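Local coordinates for molinate hydrolase (Gulosibacter molinativorax, PDB 4UB9), which hydrolyses the thiocarbamate pesticide molinate and belongs to the zinc-binding amidohydrolase family, at the interface of chains A and B. Coordinates in Å, arbitrary orientation; residue numbers count along the deposited sequence, not the author numbering. Chains: chain A/B, Molinate hydrolase.

The interface of chains A and B. Residues chain A 256-258, 262, 287; chain B 258-261, 264.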
# COMPACT_ATOMS: atom_id res chain seq x y z
N PRO A 256 16.53 -12.75 -9.53
CA PRO A 256 16.77 -13.78 -8.56
C PRO A 256 18.07 -13.63 -7.77
O PRO A 256 19.03 -12.95 -8.19
CB PRO A 256 16.86 -15.04 -9.43
CG PRO A 256 17.53 -14.54 -10.66
CD PRO A 256 16.91 -13.17 -10.89
N TYR A 257 18.06 -14.27 -6.62
CA TYR A 257 19.17 -14.27 -5.65
C TYR A 257 19.46 -15.70 -5.23
O TYR A 257 18.66 -16.62 -5.44
CB TYR A 257 18.77 -13.54 -4.39
CG TYR A 257 18.45 -12.09 -4.56
CD1 TYR A 257 19.44 -11.13 -4.46
CD2 TYR A 257 17.15 -11.67 -4.77
CE1 TYR A 257 19.14 -9.78 -4.60
CE2 TYR A 257 16.84 -10.31 -4.90
CZ TYR A 257 17.84 -9.38 -4.84
OH TYR A 257 17.53 -8.06 -4.94
N PHE A 258 20.62 -15.88 -4.63
CA PHE A 258 20.93 -17.12 -3.90
C PHE A 258 20.63 -16.94 -2.44
O PHE A 258 20.92 -15.92 -1.83
CB PHE A 258 22.39 -17.51 -4.10
CG PHE A 258 22.63 -18.23 -5.38
CD1 PHE A 258 22.63 -17.54 -6.57
CD2 PHE A 258 22.88 -19.59 -5.39
CE1 PHE A 258 22.85 -18.19 -7.76
CE2 PHE A 258 23.09 -20.26 -6.57
CZ PHE A 258 23.06 -19.56 -7.76
N GLU A 262 27.85 -20.81 -0.96
CA GLU A 262 28.11 -22.19 -1.43
C GLU A 262 28.59 -23.08 -0.30
O GLU A 262 28.22 -24.22 -0.17
CB GLU A 262 28.99 -22.23 -2.71
CG GLU A 262 28.19 -21.49 -3.82
CD GLU A 262 28.16 -22.11 -5.22
OE1 GLU A 262 28.54 -23.28 -5.36
OE2 GLU A 262 27.69 -21.42 -6.16
N GLU A 287 21.81 -19.89 -13.04
CA GLU A 287 22.89 -20.21 -12.13
C GLU A 287 22.42 -21.06 -10.98
O GLU A 287 23.14 -21.94 -10.50
CB GLU A 287 23.57 -18.94 -11.61
CG GLU A 287 24.57 -18.38 -12.61
CD GLU A 287 25.64 -19.42 -13.01
OE1 GLU A 287 26.44 -19.92 -12.17
OE2 GLU A 287 25.66 -19.79 -14.18
N PHE B 258 22.62 -13.79 -1.36
CA PHE B 258 23.70 -13.52 -2.29
C PHE B 258 23.14 -13.07 -3.65
O PHE B 258 22.21 -13.67 -4.16
CB PHE B 258 24.61 -14.77 -2.47
CG PHE B 258 25.61 -14.92 -1.37
CD1 PHE B 258 25.19 -15.28 -0.10
CD2 PHE B 258 26.94 -14.65 -1.58
CE1 PHE B 258 26.09 -15.41 0.93
CE2 PHE B 258 27.86 -14.77 -0.55
CZ PHE B 258 27.44 -15.15 0.70
N THR B 259 23.75 -12.06 -4.23
CA THR B 259 23.35 -11.59 -5.54
C THR B 259 23.70 -12.53 -6.71
O THR B 259 22.95 -12.67 -7.68
CB THR B 259 24.00 -10.25 -5.79
OG1 THR B 259 23.57 -9.32 -4.79
CG2 THR B 259 23.61 -9.69 -7.14
N PHE B 260 24.85 -13.18 -6.58
CA PHE B 260 25.48 -13.96 -7.64
C PHE B 260 25.92 -15.33 -7.15
O PHE B 260 26.22 -15.52 -5.98
CB PHE B 260 26.74 -13.25 -8.14
CG PHE B 260 26.49 -11.91 -8.81
CD1 PHE B 260 25.77 -11.84 -9.97
CD2 PHE B 260 26.96 -10.74 -8.25
CE1 PHE B 260 25.52 -10.63 -10.58
CE2 PHE B 260 26.70 -9.51 -8.85
CZ PHE B 260 25.99 -9.45 -10.02
N SER B 261 26.01 -16.28 -8.08
CA SER B 261 26.72 -17.55 -7.82
C SER B 261 28.21 -17.28 -7.66
O SER B 261 28.73 -16.27 -8.16
CB SER B 261 26.52 -18.53 -8.96
OG SER B 261 27.19 -18.09 -10.13
N VAL B 264 29.94 -16.84 -10.95
CA VAL B 264 29.74 -15.56 -11.63
C VAL B 264 30.51 -14.48 -10.88
O VAL B 264 31.04 -13.52 -11.46
CB VAL B 264 28.25 -15.23 -11.73
CG1 VAL B 264 28.02 -13.77 -12.09
CG2 VAL B 264 27.57 -16.11 -12.78
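A:Phe258 and B:Phe258 meet main chain to main chain as a one-residue antiparallel beta bridge, an instructive case of how a two-fold axis pairs a residue with its own copy. Both belong to the amidohydrolase family segment of the enzyme, in a loop just ahead of helix 262-275, and the whole interface is two-fold symmetric; whether this dimer forms outside the crystal the structure alone does not show. The amide N of A:Phe258 donates to B:Phe258 O at 2.8 Å, and the amide N of B:Phe258 returns the bond to A:Phe258 O over the same distance. The carbonyl O of B:Phe258 also lies at the edge of the A:Tyr257 ring, in its plane.

A second polar contact joins side chains. The hydroxyl OG of B:Ser261 gives its hydrogen to the carboxylate oxygen OE1 of A:Glu287 at 2.8 Å, reaching the anti side of the carboxylate from 29° out of its plane. With OG between its backbone N and carbonyl carbon (chi1 69°), the hydroxyl oxygen accepts a hydrogen bond from the amide N of B:Val264 in the first turn of helix 262-275, so it caps that helix start while bonding across. The carboxylate is brought over by a bend at chi2 (-56°) of A:Glu287. An alanine in its place would probably leave the B:Ser261 hydroxyl without its acceptor across the interface and open a gap beside B:Val264.

Apolar packing fills in around these bonds. The ring of A:Phe258 lays one face, toward its rim, against B:Ser261 CA, and its tip CZ lies 3.8 Å from B:Ser261 CB. Nearer the bridge, A:Phe258 CB and B:Phe258 CB lie 3.9 Å apart. The side chains of A:Glu287 and B:Val264 run obliquely across each other, the methylene CG of A:Glu287 lying 3.8 Å from the methyl CG2 of B:Val264.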